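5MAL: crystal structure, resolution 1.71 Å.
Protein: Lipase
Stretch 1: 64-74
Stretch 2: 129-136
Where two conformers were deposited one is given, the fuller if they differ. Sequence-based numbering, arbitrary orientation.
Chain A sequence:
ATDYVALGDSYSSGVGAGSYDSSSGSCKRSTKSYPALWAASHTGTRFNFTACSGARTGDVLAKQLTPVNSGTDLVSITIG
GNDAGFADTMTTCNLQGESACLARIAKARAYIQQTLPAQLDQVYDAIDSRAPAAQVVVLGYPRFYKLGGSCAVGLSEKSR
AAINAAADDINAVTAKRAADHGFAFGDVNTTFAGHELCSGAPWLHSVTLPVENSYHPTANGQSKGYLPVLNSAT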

# COMPACT_ATOMS: atom_id res chain seq x y z
N GLN A 64 6.39 -4.05 -13.81
CA GLN A 64 6.18 -5.02 -12.71
C GLN A 64 5.48 -6.33 -13.06
O GLN A 64 5.58 -7.30 -12.30
CB GLN A 64 5.37 -4.36 -11.59
CG GLN A 64 6.00 -3.10 -11.02
CD GLN A 64 5.32 -2.69 -9.73
OE1 GLN A 64 4.49 -3.44 -9.21
NE2 GLN A 64 5.67 -1.52 -9.20
N LEU A 65 4.76 -6.38 -14.17
CA LEU A 65 3.97 -7.57 -14.44
C LEU A 65 4.76 -8.67 -15.15
O LEU A 65 4.23 -9.75 -15.39
CB LEU A 65 2.74 -7.21 -15.27
CG LEU A 65 1.74 -6.28 -14.58
CD1 LEU A 65 0.67 -5.86 -15.56
CD2 LEU A 65 1.11 -6.96 -13.36
N THR A 66 6.03 -8.40 -15.45
CA THR A 66 6.84 -9.35 -16.21
C THR A 66 6.78 -10.82 -15.71
O THR A 66 6.59 -11.73 -16.52
CB THR A 66 8.31 -8.88 -16.26
OG1 THR A 66 8.36 -7.60 -16.92
CG2 THR A 66 9.18 -9.87 -17.01
N PRO A 67 6.90 -11.05 -14.39
CA PRO A 67 6.86 -12.45 -13.94
C PRO A 67 5.46 -13.00 -13.68
O PRO A 67 5.32 -14.12 -13.17
CB PRO A 67 7.65 -12.40 -12.63
CG PRO A 67 7.36 -11.05 -12.08
CD PRO A 67 7.21 -10.13 -13.28
N VAL A 68 4.43 -12.23 -14.01
CA VAL A 68 3.06 -12.68 -13.83
C VAL A 68 2.66 -13.48 -15.05
O VAL A 68 2.62 -12.94 -16.15
CB VAL A 68 2.09 -11.51 -13.63
CG1 VAL A 68 0.67 -12.01 -13.51
CG2 VAL A 68 2.50 -10.72 -12.39
N ASN A 69 2.36 -14.76 -14.88
CA ASN A 69 2.04 -15.60 -16.02
C ASN A 69 1.19 -16.79 -15.58
O ASN A 69 0.72 -16.83 -14.44
CB ASN A 69 3.32 -16.05 -16.72
CG ASN A 69 4.28 -16.74 -15.78
OD1 ASN A 69 3.89 -17.63 -15.02
ND2 ASN A 69 5.53 -16.32 -15.80
N SER A 70 0.97 -17.75 -16.47
CA SER A 70 0.04 -18.82 -16.15
C SER A 70 0.53 -19.65 -14.95
O SER A 70 -0.28 -20.27 -14.26
CB SER A 70 -0.20 -19.72 -17.36
OG SER A 70 1.03 -20.12 -17.94
N GLY A 71 1.82 -19.62 -14.70
CA GLY A 71 2.38 -20.37 -13.58
C GLY A 71 2.19 -19.71 -12.22
O GLY A 71 2.41 -20.34 -11.19
N THR A 72 1.77 -18.46 -12.20
CA THR A 72 1.65 -17.73 -10.94
C THR A 72 0.52 -18.29 -10.09
O THR A 72 -0.59 -18.51 -10.58
CB THR A 72 1.41 -16.25 -11.20
OG1 THR A 72 2.43 -15.76 -12.09
CG2 THR A 72 1.46 -15.45 -9.89
N ASP A 73 0.83 -18.53 -8.81
CA ASP A 73 -0.14 -19.07 -7.85
C ASP A 73 -0.75 -17.99 -6.97
O ASP A 73 -1.90 -18.11 -6.53
CB ASP A 73 0.53 -20.10 -6.93
CG ASP A 73 1.05 -21.29 -7.70
OD1 ASP A 73 0.25 -22.19 -8.02
OD2 ASP A 73 2.26 -21.31 -8.01
N LEU A 74 0.05 -16.99 -6.67
CA LEU A 74 -0.37 -15.93 -5.76
C LEU A 74 0.11 -14.59 -6.27
O LEU A 74 1.26 -14.45 -6.69
CB LEU A 74 0.18 -16.19 -4.36
CG LEU A 74 -0.09 -15.16 -3.25
CD1 LEU A 74 -1.59 -15.03 -2.97
CD2 LEU A 74 0.66 -15.51 -1.97
N SER A 129 -5.79 -11.69 -17.12
CA SER A 129 -5.37 -12.31 -18.37
C SER A 129 -4.14 -13.19 -18.17
O SER A 129 -4.12 -14.34 -18.61
CB SER A 129 -5.07 -11.24 -19.42
OG SER A 129 -4.50 -11.81 -20.58
N ARG A 130 -3.13 -12.65 -17.50
CA ARG A 130 -1.86 -13.36 -17.40
C ARG A 130 -1.84 -14.50 -16.40
O ARG A 130 -1.17 -15.51 -16.61
CB ARG A 130 -0.75 -12.37 -17.06
CG ARG A 130 -0.66 -11.23 -18.05
CD ARG A 130 0.72 -10.64 -18.08
NE ARG A 130 0.70 -9.26 -18.58
CZ ARG A 130 1.78 -8.52 -18.75
NH1 ARG A 130 2.98 -9.01 -18.47
NH2 ARG A 130 1.66 -7.28 -19.21
N ALA A 131 -2.57 -14.32 -15.31
CA ALA A 131 -2.49 -15.26 -14.20
C ALA A 131 -3.88 -15.70 -13.77
O ALA A 131 -4.31 -15.41 -12.66
CB ALA A 131 -1.74 -14.63 -13.05
N PRO A 132 -4.59 -16.44 -14.65
CA PRO A 132 -6.00 -16.78 -14.39
C PRO A 132 -6.19 -17.73 -13.21
O PRO A 132 -7.26 -17.74 -12.61
CB PRO A 132 -6.43 -17.44 -15.70
CG PRO A 132 -5.17 -18.03 -16.25
CD PRO A 132 -4.09 -17.05 -15.89
N ALA A 133 -5.18 -18.52 -12.87
CA ALA A 133 -5.33 -19.46 -11.77
C ALA A 133 -4.85 -18.85 -10.46
O ALA A 133 -5.06 -19.42 -9.38
CB ALA A 133 -4.57 -20.75 -12.06
N ALA A 134 -4.19 -17.70 -10.55
CA ALA A 134 -3.57 -17.13 -9.36
C ALA A 134 -4.64 -16.68 -8.39
O ALA A 134 -5.67 -16.12 -8.78
CB ALA A 134 -2.64 -15.95 -9.73
N GLN A 135 -4.41 -16.97 -7.12
CA GLN A 135 -5.18 -16.33 -6.06
C GLN A 135 -4.62 -14.93 -5.94
O GLN A 135 -3.41 -14.74 -5.83
CB GLN A 135 -5.09 -17.07 -4.72
CG GLN A 135 -5.81 -18.43 -4.64
CD GLN A 135 -7.35 -18.35 -4.64
OE1 GLN A 135 -7.97 -17.83 -5.58
NE2 GLN A 135 -7.96 -18.89 -3.59
N VAL A 136 -5.49 -13.93 -5.98
CA VAL A 136 -5.04 -12.55 -6.00
C VAL A 136 -5.51 -11.83 -4.76
O VAL A 136 -6.69 -11.85 -4.42
CB VAL A 136 -5.53 -11.83 -7.26
CG1 VAL A 136 -5.01 -10.42 -7.31
CG2 VAL A 136 -5.06 -12.58 -8.50
O HOH W 1 3.89 -11.45 -17.79
O HOH W 2 -2.09 -18.41 -12.83

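Between two stretches that lie side by side over most of their length one direct hydrogen bond is clear, and two waters do much of the remaining polar work. That bond runs from Gln135 N to Asp73 O, 2.8 Å with an angle of 152°, next to the parallel bridge that pairs Leu74 with Gln135. Around it the backbones add CA-H...O contacts: Ala134 CA lies 3.4 Å from the same Asp73 O, and Leu74 CA lies 3.3 Å from Gln135 O.

Asn69 to Thr72 and Ala131 to Ala134 are both type I turns, closed by Thr72 N to Asn69 O (3.0 Å) and Ala134 N to Ala131 O (3.1 Å). Water 2 joins them, donating to Ser70 O at 3.0 Å and Thr72 O at 2.7 Å while accepting from Ala133 N at 3.1 Å. Water 1 plays a similar part at the other end: it accepts from Arg130 NH1 at 2.7 Å and lies 2.6 Å from Val68 O and 3.0 Å from Leu65 O, two carbonyls of the type I turn from Leu65 to Val68.

Arg130, in the last helical turn, has the most area covered of any residue here. Its CA-to-CB bond points toward the first stretch, and a long side chain with chi1 m and chi2 and chi3 t carries the guanidinium to the Leu65 turn, where Leu65 CB lies over one face, 3.7 Å from NH1. The aliphatic base is used as well, with Arg130 CB 3.8 Å from Val68 CG1.

Behind it the packing is small and apolar. Val68 CG1 meets Ala131 CB at 3.6 Å, and Thr72 CB approaches the same methyl, Ala131 CB, at 4.0 Å. Ala134 points its methyl toward the first stretch, with CB 3.4 Å from Thr72 O and 4.1 Å from Thr72 CG2. Alanine suits these places because a single methyl fills the gap while the backbones stay close: the CA atoms of Asp73 and Ala134 are 4.2 Å apart.

Thr72 serves both chemistries. Its methyl faces Ala134, while its OG1 accepts from Asn69 N at 3.0 Å, bracing its own turn. Asn69 points away and braces the turn again, OD1 accepting from Gly71 N at 2.9 Å. Leu74 and Gln135 start on the same face of the sheet, Leu74 CD1 reaching 4.4 Å from Gln135 CB; the leucine is buried, whereas the glutamine's end leads away from the contact. In all, 505 Å² is buried, counting both sides.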